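Local coordinates for protein L-talarate/galactarate dehydratase (Salmonella typhimurium, PDB 2PP0) that dehydrates L-talarate and galactarate to 5-keto-4-deoxy-D-glucarate, and interconverts the two acid sugars, as a magnesium-dependent member of the enolase superfamily, at residues Leu38-Pro43 and Thr58-Ile63; Gly169-Thr174 and Lys195-Gln200; Phe329-His334 and Leu347-Trp352. All coordinates share one frame; numbering follows the deposited sequence.

Interaction 1. Residues Leu38-Pro43 and Thr58-Ile63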
ATOM      1  N   LEU B  38       1.392   7.903  31.595  1.00 36.53           N
ATOM      2  CA  LEU B  38       1.848   9.270  31.427  1.00 38.10           C
ATOM      3  C   LEU B  38       0.923  10.164  32.244  1.00 38.97           C
ATOM      4  O   LEU B  38      -0.260  10.298  31.931  1.00 38.51           O
ATOM      5  CB  LEU B  38       1.770   9.637  29.946  1.00 39.78           C
ATOM      6  CG  LEU B  38       2.098  11.058  29.499  1.00 42.49           C
ATOM      7  CD1 LEU B  38       3.587  11.291  29.642  1.00 43.89           C
ATOM      8  CD2 LEU B  38       1.671  11.248  28.049  1.00 42.50           C
ATOM      9  N   PRO B  39       1.446  10.782  33.311  1.00 39.41           N
ATOM     10  CA  PRO B  39       0.625  11.655  34.154  1.00 38.66           C
ATOM     11  C   PRO B  39       0.402  13.065  33.615  1.00 39.03           C
ATOM     12  O   PRO B  39       1.288  13.663  33.001  1.00 39.10           O
ATOM     13  CB  PRO B  39       1.387  11.659  35.476  1.00 40.59           C
ATOM     14  CG  PRO B  39       2.819  11.589  35.019  1.00 39.79           C
ATOM     15  CD  PRO B  39       2.762  10.531  33.931  1.00 39.53           C
ATOM     16  N   LEU B  40      -0.800  13.581  33.849  1.00 39.33           N
ATOM     17  CA  LEU B  40      -1.176  14.926  33.436  1.00 39.97           C
ATOM     18  C   LEU B  40      -1.550  15.684  34.713  1.00 41.50           C
ATOM     19  O   LEU B  40      -2.662  15.532  35.229  1.00 42.35           O
ATOM     20  CB  LEU B  40      -2.381  14.881  32.493  1.00 38.80           C
ATOM     21  CG  LEU B  40      -2.239  14.186  31.136  1.00 38.49           C
ATOM     22  CD1 LEU B  40      -3.604  14.121  30.461  1.00 36.26           C
ATOM     23  CD2 LEU B  40      -1.242  14.936  30.262  1.00 37.89           C
ATOM     24  N   ALA B  41      -0.620  16.489  35.221  1.00 42.75           N
ATOM     25  CA  ALA B  41      -0.837  17.258  36.447  1.00 42.92           C
ATOM     26  C   ALA B  41      -2.014  18.214  36.344  1.00 43.60           C
ATOM     27  O   ALA B  41      -2.583  18.622  37.360  1.00 45.32           O
ATOM     28  CB  ALA B  41       0.423  18.029  36.812  1.00 42.77           C
ATOM     29  N   THR B  42      -2.371  18.587  35.120  1.00 43.08           N
ATOM     30  CA  THR B  42      -3.504  19.476  34.902  1.00 42.61           C
ATOM     31  C   THR B  42      -4.613  18.672  34.225  1.00 41.93           C
ATOM     32  O   THR B  42      -4.535  18.391  33.028  1.00 40.68           O
ATOM     33  CB  THR B  42      -3.128  20.662  33.990  1.00 42.89           C
ATOM     34  OG1 THR B  42      -2.131  21.465  34.633  1.00 44.23           O
ATOM     35  CG2 THR B  42      -4.350  21.517  33.696  1.00 42.61           C
ATOM     36  N   PRO B  43      -5.653  18.281  34.988  1.00 41.33           N
ATOM     37  CA  PRO B  43      -6.775  17.504  34.449  1.00 40.31           C
ATOM     38  C   PRO B  43      -7.297  18.101  33.149  1.00 39.07           C
ATOM     39  O   PRO B  43      -7.551  19.303  33.062  1.00 40.33           O
ATOM     40  CB  PRO B  43      -7.805  17.563  35.569  1.00 40.21           C
ATOM     41  CG  PRO B  43      -6.936  17.587  36.804  1.00 40.66           C
ATOM     42  CD  PRO B  43      -5.870  18.590  36.414  1.00 41.08           C
ATOM     43  N   THR B  58      -6.668  12.433  33.457  1.00 35.12           N
ATOM     44  CA  THR B  58      -5.551  12.716  34.352  1.00 36.36           C
ATOM     45  C   THR B  58      -4.277  11.938  34.036  1.00 35.93           C
ATOM     46  O   THR B  58      -3.245  12.141  34.674  1.00 36.34           O
ATOM     47  CB  THR B  58      -5.937  12.436  35.812  1.00 36.00           C
ATOM     48  OG1 THR B  58      -6.300  11.057  35.954  1.00 36.73           O
ATOM     49  CG2 THR B  58      -7.110  13.317  36.224  1.00 36.52           C
ATOM     50  N   GLU B  59      -4.347  11.046  33.057  1.00 35.64           N
ATOM     51  CA  GLU B  59      -3.180  10.263  32.670  1.00 34.79           C
ATOM     52  C   GLU B  59      -3.461   9.566  31.349  1.00 34.53           C
ATOM     53  O   GLU B  59      -4.611   9.488  30.912  1.00 33.16           O
ATOM     54  CB  GLU B  59      -2.852   9.215  33.738  1.00 35.24           C
ATOM     55  CG  GLU B  59      -3.906   8.119  33.879  1.00 36.36           C
ATOM     56  CD  GLU B  59      -3.499   7.032  34.855  1.00 36.93           C
ATOM     57  OE1 GLU B  59      -2.382   7.114  35.414  1.00 36.87           O
ATOM     58  OE2 GLU B  59      -4.295   6.089  35.061  1.00 36.66           O
ATOM     59  N   VAL B  60      -2.405   9.073  30.709  1.00 32.94           N
ATOM     60  CA  VAL B  60      -2.549   8.365  29.445  1.00 30.17           C
ATOM     61  C   VAL B  60      -1.812   7.040  29.530  1.00 30.44           C
ATOM     62  O   VAL B  60      -0.626   6.999  29.876  1.00 31.15           O
ATOM     63  CB  VAL B  60      -1.972   9.181  28.263  1.00 31.05           C
ATOM     64  CG1 VAL B  60      -2.152   8.407  26.954  1.00 27.92           C
ATOM     65  CG2 VAL B  60      -2.664  10.524  28.170  1.00 29.03           C
ATOM     66  N   ALA B  61      -2.519   5.953  29.245  1.00 28.82           N
ATOM     67  CA  ALA B  61      -1.909   4.635  29.262  1.00 29.35           C
ATOM     68  C   ALA B  61      -1.118   4.508  27.963  1.00 29.82           C
ATOM     69  O   ALA B  61      -1.589   4.923  26.903  1.00 30.25           O
ATOM     70  CB  ALA B  61      -2.978   3.553  29.326  1.00 29.02           C
ATOM     71  N   ILE B  62       0.081   3.946  28.051  1.00 29.58           N
ATOM     72  CA  ILE B  62       0.928   3.765  26.877  1.00 28.72           C
ATOM     73  C   ILE B  62       1.408   2.322  26.848  1.00 28.49           C
ATOM     74  O   ILE B  62       2.044   1.862  27.793  1.00 31.23           O
ATOM     75  CB  ILE B  62       2.176   4.689  26.927  1.00 30.86           C
ATOM     76  CG1 ILE B  62       1.753   6.162  26.966  1.00 30.68           C
ATOM     77  CG2 ILE B  62       3.071   4.418  25.719  1.00 28.05           C
ATOM     78  CD1 ILE B  62       1.090   6.662  25.693  1.00 32.60           C
ATOM     79  N   ILE B  63       1.094   1.599  25.780  1.00 27.33           N
ATOM     80  CA  ILE B  63       1.546   0.216  25.672  1.00 28.32           C
ATOM     81  C   ILE B  63       2.656   0.213  24.625  1.00 30.78           C
ATOM     82  O   ILE B  63       2.443   0.572  23.465  1.00 31.39           O
ATOM     83  CB  ILE B  63       0.408  -0.746  25.255  1.00 27.16           C
ATOM     84  CG1 ILE B  63      -0.740  -0.687  26.274  1.00 27.64           C
ATOM     85  CG2 ILE B  63       0.926  -2.181  25.215  1.00 26.90           C
ATOM     86  CD1 ILE B  63      -1.563   0.598  26.221  1.00 30.02           C
TER
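The peptide groups of Leu38 and Val60 meet through their N-H and C=O groups, and the side chains they carry share one face of the sheet, while Pro39 and Glu59 occupy the other, less buried face. Leu38 and Val60 form an antiparallel hydrogen-bonded pair: Leu38 N gives an almost straight bond (176°) to Val60 O at 2.8 Å, and Val60 N answers to Leu38 O. Leu38 O also takes a CA-H...O contact from Glu59 CA at 3.0 Å. Leu40 N adds the last of the three bonds, 3.0 Å to Thr58 O, before the chain turns a corner at Ala41 and Thr42. Pro39, which has no N-H to offer, suits its non-hydrogen-bonded place opposite Glu59.

Leu38 and Val60 lie side by side, CB to CB 4.1 Å. Leu38 CG is anti to its backbone N (chi1 176°), and the apolar branches of both residues suit this buried face. Leu40 CD1 comes 4.4 Å from Val60 CG2. At the corner, Thr42 hydrogen-bonds to Asn6 and Asp8 of the second subunit. This is two-stranded antiparallel pairing within the four-stranded sheet of the N-terminal capping domain of the enolase superfamily, with Val60 packed near substrate-binding Lys82.

Interaction 2. Residues Gly169-Thr174 and Lys195-Gln200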
ATOM      1  N   GLY B 169      -3.558  23.638  23.925  1.00 37.55           N
ATOM      2  CA  GLY B 169      -3.945  24.906  24.520  1.00 38.43           C
ATOM      3  C   GLY B 169      -5.347  25.411  24.230  1.00 39.75           C
ATOM      4  O   GLY B 169      -5.639  26.586  24.470  1.00 40.47           O
ATOM      5  N   GLY B 170      -6.221  24.544  23.728  1.00 39.10           N
ATOM      6  CA  GLY B 170      -7.574  24.979  23.424  1.00 38.98           C
ATOM      7  C   GLY B 170      -8.680  24.172  24.078  1.00 38.28           C
ATOM      8  O   GLY B 170      -9.801  24.143  23.570  1.00 38.95           O
ATOM      9  N   PHE B 171      -8.377  23.527  25.202  1.00 38.23           N
ATOM     10  CA  PHE B 171      -9.359  22.706  25.916  1.00 38.66           C
ATOM     11  C   PHE B 171     -10.366  23.507  26.745  1.00 39.42           C
ATOM     12  O   PHE B 171     -10.118  24.663  27.103  1.00 38.97           O
ATOM     13  CB  PHE B 171      -8.632  21.683  26.793  1.00 37.43           C
ATOM     14  CG  PHE B 171      -8.193  20.447  26.047  1.00 37.76           C
ATOM     15  CD1 PHE B 171      -9.052  19.360  25.913  1.00 37.52           C
ATOM     16  CD2 PHE B 171      -6.921  20.369  25.479  1.00 38.88           C
ATOM     17  CE1 PHE B 171      -8.651  18.204  25.228  1.00 37.59           C
ATOM     18  CE2 PHE B 171      -6.508  19.221  24.789  1.00 38.06           C
ATOM     19  CZ  PHE B 171      -7.376  18.136  24.665  1.00 38.12           C
ATOM     20  N   LEU B 172     -11.501  22.872  27.051  1.00 39.97           N
ATOM     21  CA  LEU B 172     -12.597  23.501  27.795  1.00 39.92           C
ATOM     22  C   LEU B 172     -12.424  23.776  29.292  1.00 40.72           C
ATOM     23  O   LEU B 172     -13.243  24.474  29.889  1.00 40.98           O
ATOM     24  CB  LEU B 172     -13.887  22.700  27.579  1.00 39.17           C
ATOM     25  CG  LEU B 172     -14.587  22.950  26.239  1.00 38.12           C
ATOM     26  CD1 LEU B 172     -15.661  21.902  26.012  1.00 38.21           C
ATOM     27  CD2 LEU B 172     -15.180  24.359  26.226  1.00 36.69           C
ATOM     28  N   HIS B 173     -11.380  23.233  29.905  1.00 40.88           N
ATOM     29  CA  HIS B 173     -11.149  23.476  31.326  1.00 41.34           C
ATOM     30  C   HIS B 173     -10.253  24.708  31.465  1.00 41.96           C
ATOM     31  O   HIS B 173      -9.941  25.151  32.571  1.00 43.40           O
ATOM     32  CB  HIS B 173     -10.467  22.265  31.960  1.00 41.86           C
ATOM     33  CG  HIS B 173      -9.142  21.932  31.344  1.00 42.86           C
ATOM     34  ND1 HIS B 173      -7.989  22.630  31.634  1.00 43.02           N
ATOM     35  CD2 HIS B 173      -8.798  20.999  30.424  1.00 42.01           C
ATOM     36  CE1 HIS B 173      -6.991  22.141  30.919  1.00 42.10           C
ATOM     37  NE2 HIS B 173      -7.455  21.152  30.176  1.00 43.04           N
ATOM     38  N   THR B 174      -9.855  25.259  30.323  1.00 40.91           N
ATOM     39  CA  THR B 174      -8.981  26.424  30.273  1.00 40.83           C
ATOM     40  C   THR B 174      -9.761  27.730  30.099  1.00 41.03           C
ATOM     41  O   THR B 174     -10.483  27.905  29.115  1.00 40.90           O
ATOM     42  CB  THR B 174      -7.972  26.284  29.104  1.00 40.43           C
ATOM     43  OG1 THR B 174      -7.250  25.053  29.243  1.00 39.54           O
ATOM     44  CG2 THR B 174      -6.989  27.444  29.094  1.00 39.81           C
ATOM     45  N   LYS B 195      -6.686  24.840  17.190  1.00 34.54           N
ATOM     46  CA  LYS B 195      -7.993  24.200  17.259  1.00 35.42           C
ATOM     47  C   LYS B 195      -8.589  24.486  18.627  1.00 35.67           C
ATOM     48  O   LYS B 195      -7.919  24.344  19.652  1.00 36.17           O
ATOM     49  CB  LYS B 195      -7.905  22.683  17.053  1.00 35.70           C
ATOM     50  CG  LYS B 195      -9.278  22.010  17.106  1.00 34.00           C
ATOM     51  CD  LYS B 195      -9.248  20.561  16.656  1.00 34.59           C
ATOM     52  CE  LYS B 195      -8.534  19.670  17.647  1.00 31.89           C
ATOM     53  NZ  LYS B 195      -8.518  18.271  17.139  1.00 32.69           N
ATOM     54  N   LEU B 196      -9.849  24.901  18.635  1.00 36.22           N
ATOM     55  CA  LEU B 196     -10.542  25.211  19.876  1.00 37.07           C
ATOM     56  C   LEU B 196     -11.599  24.153  20.165  1.00 36.40           C
ATOM     57  O   LEU B 196     -12.342  23.742  19.271  1.00 37.01           O
ATOM     58  CB  LEU B 196     -11.213  26.586  19.775  1.00 38.79           C
ATOM     59  CG  LEU B 196     -12.020  27.042  20.995  1.00 39.71           C
ATOM     60  CD1 LEU B 196     -11.096  27.200  22.194  1.00 38.32           C
ATOM     61  CD2 LEU B 196     -12.727  28.355  20.677  1.00 39.85           C
ATOM     62  N   LYS B 197     -11.651  23.698  21.410  1.00 35.54           N
ATOM     63  CA  LYS B 197     -12.646  22.712  21.800  1.00 35.59           C
ATOM     64  C   LYS B 197     -13.970  23.439  22.011  1.00 35.73           C
ATOM     65  O   LYS B 197     -14.017  24.459  22.699  1.00 36.65           O
ATOM     66  CB  LYS B 197     -12.227  22.015  23.099  1.00 34.48           C
ATOM     67  CG  LYS B 197     -10.960  21.188  22.981  1.00 33.65           C
ATOM     68  CD  LYS B 197     -11.148  20.019  22.018  1.00 36.38           C
ATOM     69  CE  LYS B 197      -9.855  19.223  21.840  1.00 37.10           C
ATOM     70  NZ  LYS B 197     -10.060  18.052  20.948  1.00 38.73           N
ATOM     71  N   VAL B 198     -15.032  22.937  21.389  1.00 35.52           N
ATOM     72  CA  VAL B 198     -16.364  23.521  21.547  1.00 34.95           C
ATOM     73  C   VAL B 198     -17.314  22.378  21.894  1.00 36.00           C
ATOM     74  O   VAL B 198     -16.863  21.271  22.190  1.00 38.15           O
ATOM     75  CB  VAL B 198     -16.857  24.226  20.253  1.00 34.55           C
ATOM     76  CG1 VAL B 198     -15.972  25.427  19.939  1.00 34.64           C
ATOM     77  CG2 VAL B 198     -16.869  23.250  19.089  1.00 31.88           C
ATOM     78  N   GLY B 199     -18.618  22.637  21.874  1.00 37.09           N
ATOM     79  CA  GLY B 199     -19.574  21.585  22.178  1.00 37.65           C
ATOM     80  C   GLY B 199     -20.087  21.508  23.612  1.00 37.91           C
ATOM     81  O   GLY B 199     -20.766  20.545  23.975  1.00 36.95           O
ATOM     82  N   GLN B 200     -19.771  22.507  24.431  1.00 38.43           N
ATOM     83  CA  GLN B 200     -20.238  22.513  25.817  1.00 39.74           C
ATOM     84  C   GLN B 200     -21.731  22.849  25.830  1.00 40.30           C
ATOM     85  O   GLN B 200     -22.267  23.378  24.856  1.00 40.49           O
ATOM     86  CB  GLN B 200     -19.469  23.551  26.644  1.00 39.25           C
ATOM     87  CG  GLN B 200     -19.947  24.991  26.474  1.00 39.99           C
ATOM     88  CD  GLN B 200     -19.108  25.985  27.271  1.00 43.42           C
ATOM     89  OE1 GLN B 200     -18.177  26.603  26.742  1.00 44.25           O
ATOM     90  NE2 GLN B 200     -19.424  26.130  28.553  1.00 43.33           N
TER
HETATM   91  O   HOH W   1     -12.245  25.385  24.594  1.00 42.11           O
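A single backbone hydrogen bond, a bridging water and apolar packing join Gly170, Phe171 and Leu172 to Lys197. The contact ties the loop between strand 161-166 and helix 176-188 to the end of the next barrel strand, 194-197, a buried contact beside the active site. Lys197 N bonds to Gly170 O at 2.9 Å, with an N-H...O angle of 163°. A water donates both to Gly170 O and to Lys197 O, at 2.8 Å from the latter, so Gly170 O is gripped by two donors. Glycine fits position 170 because a CB would run into Lys195 O.

The aliphatic part of Lys197 packs on two loop side chains, Leu172 near its base and Phe171 farther out. Its CG sits beside the backbone N (chi1 -65°) and touches Phe171 CA at 3.7 Å. Farther out, CE lies over one face of the Phe171 ring, displaced toward the rim and 3.7 Å from CE1, in a CH-pi contact. Leu172 crosses the lysine obliquely, its CG 4.0 Å from Lys197 CB, while its CD2 reaches 3.7 Å from Lys197 O.

Lys195 and Lys197 are the Lys-X-Lys pair of the second barrel strand, known across this family. Lys195 NZ forms a salt bridge with the magnesium ligand Glu252. Lys197 is the proton acceptor: its stem lies against Phe171, while its amine is paired with the magnesium ligand Asp226 and hydrogen-bonded to a bound glycerol, consistent with a nitrogen directed into the substrate pocket.

Interaction 3. Residues Phe329-His334 and Leu347-Trp352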
ATOM      1  N   PHE B 329      -3.820  12.815  17.198  1.00 34.13           N
ATOM      2  CA  PHE B 329      -2.798  12.537  18.207  1.00 35.64           C
ATOM      3  C   PHE B 329      -1.537  11.903  17.616  1.00 35.58           C
ATOM      4  O   PHE B 329      -1.222  12.098  16.441  1.00 37.33           O
ATOM      5  CB  PHE B 329      -3.424  11.613  19.267  1.00 38.00           C
ATOM      6  CG  PHE B 329      -2.675  11.545  20.576  1.00 38.34           C
ATOM      7  CD1 PHE B 329      -2.251  12.703  21.222  1.00 40.61           C
ATOM      8  CD2 PHE B 329      -2.468  10.318  21.202  1.00 39.56           C
ATOM      9  CE1 PHE B 329      -1.637  12.637  22.480  1.00 40.34           C
ATOM     10  CE2 PHE B 329      -1.860  10.240  22.454  1.00 39.90           C
ATOM     11  CZ  PHE B 329      -1.444  11.403  23.095  1.00 39.44           C
ATOM     12  N   ALA B 330      -0.819  11.166  18.460  1.00 35.78           N
ATOM     13  CA  ALA B 330       0.414  10.459  18.110  1.00 35.74           C
ATOM     14  C   ALA B 330       1.194  11.030  16.920  1.00 35.98           C
ATOM     15  O   ALA B 330       1.458  10.316  15.951  1.00 34.01           O
ATOM     16  CB  ALA B 330       0.096   8.985  17.864  1.00 35.08           C
ATOM     17  N   MET B 331       1.579  12.304  17.000  1.00 34.82           N
ATOM     18  CA  MET B 331       2.323  12.928  15.908  1.00 35.00           C
ATOM     19  C   MET B 331       3.647  12.215  15.638  1.00 34.97           C
ATOM     20  O   MET B 331       4.176  12.270  14.524  1.00 33.60           O
ATOM     21  CB  MET B 331       2.562  14.426  16.190  1.00 33.66           C
ATOM     22  CG  MET B 331       3.242  14.753  17.516  1.00 32.96           C
ATOM     23  SD  MET B 331       3.436  16.542  17.795  1.00 27.30           S
ATOM     24  CE  MET B 331       4.745  16.515  19.023  1.00 33.15           C
ATOM     25  N   GLU B 332       4.163  11.526  16.652  1.00 34.86           N
ATOM     26  CA  GLU B 332       5.422  10.797  16.524  1.00 35.59           C
ATOM     27  C   GLU B 332       5.301   9.720  15.450  1.00 35.45           C
ATOM     28  O   GLU B 332       6.290   9.331  14.822  1.00 34.38           O
ATOM     29  CB  GLU B 332       5.810  10.162  17.864  1.00 37.42           C
ATOM     30  CG  GLU B 332       6.160  11.161  18.986  1.00 38.60           C
ATOM     31  CD  GLU B 332       4.966  11.961  19.500  1.00 41.44           C
ATOM     32  OE1 GLU B 332       3.805  11.547  19.275  1.00 40.45           O
ATOM     33  OE2 GLU B 332       5.188  13.006  20.152  1.00 43.55           O
ATOM     34  N   VAL B 333       4.080   9.237  15.242  1.00 33.20           N
ATOM     35  CA  VAL B 333       3.825   8.226  14.226  1.00 31.64           C
ATOM     36  C   VAL B 333       3.133   8.841  13.012  1.00 30.73           C
ATOM     37  O   VAL B 333       3.505   8.571  11.867  1.00 31.10           O
ATOM     38  CB  VAL B 333       2.925   7.093  14.767  1.00 31.93           C
ATOM     39  CG1 VAL B 333       2.597   6.120  13.651  1.00 29.50           C
ATOM     40  CG2 VAL B 333       3.624   6.372  15.924  1.00 29.74           C
ATOM     41  N   HIS B 334       2.131   9.676  13.259  1.00 28.27           N
ATOM     42  CA  HIS B 334       1.384  10.284  12.167  1.00 28.41           C
ATOM     43  C   HIS B 334       2.153  11.272  11.289  1.00 27.54           C
ATOM     44  O   HIS B 334       1.709  11.583  10.184  1.00 25.70           O
ATOM     45  CB  HIS B 334       0.108  10.941  12.703  1.00 28.75           C
ATOM     46  CG  HIS B 334      -0.814   9.983  13.394  1.00 29.75           C
ATOM     47  ND1 HIS B 334      -1.141   8.753  12.865  1.00 32.61           N
ATOM     48  CD2 HIS B 334      -1.486  10.077  14.566  1.00 29.82           C
ATOM     49  CE1 HIS B 334      -1.973   8.130  13.681  1.00 29.34           C
ATOM     50  NE2 HIS B 334      -2.198   8.911  14.720  1.00 32.12           N
ATOM     51  N   LEU B 347      -1.233  18.020  10.734  1.00 32.43           N
ATOM     52  CA  LEU B 347      -0.723  17.228  11.851  1.00 32.86           C
ATOM     53  C   LEU B 347      -1.168  17.902  13.147  1.00 31.92           C
ATOM     54  O   LEU B 347      -1.102  19.123  13.275  1.00 31.97           O
ATOM     55  CB  LEU B 347       0.812  17.148  11.808  1.00 32.85           C
ATOM     56  CG  LEU B 347       1.491  16.143  12.755  1.00 34.26           C
ATOM     57  CD1 LEU B 347       1.171  14.733  12.303  1.00 33.68           C
ATOM     58  CD2 LEU B 347       3.006  16.355  12.763  1.00 34.07           C
ATOM     59  N   GLU B 348      -1.611  17.099  14.106  1.00 32.70           N
ATOM     60  CA  GLU B 348      -2.093  17.604  15.384  1.00 33.05           C
ATOM     61  C   GLU B 348      -1.016  17.556  16.454  1.00 34.15           C
ATOM     62  O   GLU B 348      -0.354  16.535  16.650  1.00 34.08           O
ATOM     63  CB  GLU B 348      -3.318  16.788  15.816  1.00 35.29           C
ATOM     64  CG  GLU B 348      -3.813  17.066  17.224  1.00 33.81           C
ATOM     65  CD  GLU B 348      -5.126  16.362  17.519  1.00 36.08           C
ATOM     66  OE1 GLU B 348      -5.265  15.171  17.141  1.00 34.83           O
ATOM     67  OE2 GLU B 348      -6.012  17.002  18.132  1.00 32.97           O
ATOM     68  N   HIS B 349      -0.842  18.665  17.158  1.00 35.38           N
ATOM     69  CA  HIS B 349       0.184  18.728  18.188  1.00 36.60           C
ATOM     70  C   HIS B 349      -0.280  18.703  19.640  1.00 36.45           C
ATOM     71  O   HIS B 349      -1.233  19.385  20.023  1.00 35.93           O
ATOM     72  CB  HIS B 349       1.061  19.968  17.969  1.00 36.93           C
ATOM     73  CG  HIS B 349       1.983  20.265  19.111  1.00 38.44           C
ATOM     74  ND1 HIS B 349       1.540  20.790  20.307  1.00 38.26           N
ATOM     75  CD2 HIS B 349       3.320  20.098  19.246  1.00 37.84           C
ATOM     76  CE1 HIS B 349       2.565  20.932  21.130  1.00 38.95           C
ATOM     77  NE2 HIS B 349       3.656  20.518  20.510  1.00 39.30           N
ATOM     78  N   PHE B 350       0.432  17.895  20.422  1.00 36.68           N
ATOM     79  CA  PHE B 350       0.258  17.733  21.863  1.00 37.31           C
ATOM     80  C   PHE B 350       1.706  17.588  22.338  1.00 37.36           C
ATOM     81  O   PHE B 350       2.538  17.034  21.616  1.00 35.96           O
ATOM     82  CB  PHE B 350      -0.472  16.433  22.226  1.00 39.23           C
ATOM     83  CG  PHE B 350      -1.959  16.465  22.010  1.00 42.31           C
ATOM     84  CD1 PHE B 350      -2.502  16.262  20.747  1.00 42.72           C
ATOM     85  CD2 PHE B 350      -2.823  16.634  23.091  1.00 44.05           C
ATOM     86  CE1 PHE B 350      -3.883  16.219  20.563  1.00 44.55           C
ATOM     87  CE2 PHE B 350      -4.205  16.594  22.915  1.00 44.11           C
ATOM     88  CZ  PHE B 350      -4.734  16.384  21.649  1.00 44.24           C
ATOM     89  N   GLU B 351       2.015  18.067  23.536  1.00 37.02           N
ATOM     90  CA  GLU B 351       3.373  17.940  24.058  1.00 38.02           C
ATOM     91  C   GLU B 351       3.422  16.751  25.015  1.00 37.55           C
ATOM     92  O   GLU B 351       4.493  16.327  25.453  1.00 37.76           O
ATOM     93  CB  GLU B 351       3.778  19.213  24.812  1.00 38.44           C
ATOM     94  CG  GLU B 351       2.929  19.504  26.046  1.00 40.01           C
ATOM     95  CD  GLU B 351       1.726  20.388  25.753  1.00 39.76           C
ATOM     96  OE1 GLU B 351       1.026  20.151  24.747  1.00 38.77           O
ATOM     97  OE2 GLU B 351       1.475  21.321  26.545  1.00 40.37           O
ATOM     98  N   TRP B 352       2.247  16.215  25.316  1.00 35.66           N
ATOM     99  CA  TRP B 352       2.090  15.101  26.240  1.00 34.79           C
ATOM    100  C   TRP B 352       3.110  13.977  26.151  1.00 33.94           C
ATOM    101  O   TRP B 352       3.635  13.532  27.170  1.00 32.70           O
ATOM    102  CB  TRP B 352       0.691  14.502  26.085  1.00 35.90           C
ATOM    103  CG  TRP B 352      -0.425  15.460  26.379  1.00 36.13           C
ATOM    104  CD1 TRP B 352      -0.314  16.772  26.751  1.00 36.77           C
ATOM    105  CD2 TRP B 352      -1.826  15.179  26.316  1.00 36.34           C
ATOM    106  NE1 TRP B 352      -1.562  17.325  26.921  1.00 37.07           N
ATOM    107  CE2 TRP B 352      -2.508  16.368  26.660  1.00 36.06           C
ATOM    108  CE3 TRP B 352      -2.572  14.036  26.002  1.00 36.33           C
ATOM    109  CZ2 TRP B 352      -3.901  16.446  26.698  1.00 36.63           C
ATOM    110  CZ3 TRP B 352      -3.958  14.113  26.039  1.00 36.32           C
ATOM    111  CH2 TRP B 352      -4.607  15.312  26.384  1.00 36.05           C
TER
HETATM  112  O   HOH W   2      -1.737  14.274  14.196  1.00 36.91           O
HETATM  113  O   HOH W   3       3.189  14.612  22.240  1.00 37.91           O
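Phe329 and Glu348 bring the two backbones nearest, CA to CA 5.8 Å, where the start of a helix faces the end of strand 346-349. Phe329 and Ala330 both have positive phi; Ala330 occupies the N-cap position, and its O accepts from Val333 N and His334 N in the first turn. A water links Phe329 O to Glu348 N.

Phe329 N bonds to Glu348 OE1 at 2.8 Å, on the anti side of the carboxylate and 29° out of its plane; Thr167 holds Glu348 OE2. The Phe329 ring meets Phe350 in a T-shaped stack, planes at 89°, with its CD1 edge over the Phe350 face, 3.6 Å from Phe350 CD1. Phe329 CE1 also comes 3.9 Å from Trp352 CE3, and Phe350 CD2 sits over the centre of the six-membered ring of Trp352. Met331, long and flexible, has CG between the backbone N and the carbonyl carbon (chi1 55°) and runs alongside His349: its SD is 3.8 Å from His349 CD2, its CE reaches Phe350 O at 3.4 Å, and Leu347 CD2 packs 4.0 Å from its CB.

Phe329 and Phe350 both make cation-pi contacts with substrate-binding Lys82. An aromatic cluster beside substrate-binding Glu348 thus forms part of the active-site end of the enolase-superfamily barrel.

From the N terminus, interaction 1 closes first: 14 residues, including the substrate-binding Asp46, Ala47 and Lys48, lie between its strands in the capping domain. Interaction 2 follows, spanning the 20 residues of helix 176-188 and its flanks between two barrel strands. Interaction 3 comes last, enclosing the rest of helix 331-339 before the chain enters strand 346-349. The three loops lie in series, none nested or crossing, yet their contacts touch in space. Pro43 O meets His173 CD2, Leu38 and Leu40 pack on Trp352, Phe171 on Phe350, and the salt bridge from Lys195 to Glu348 joins interactions 2 and 3. Capping sheet and early and late barrel elements thus converge at one active site.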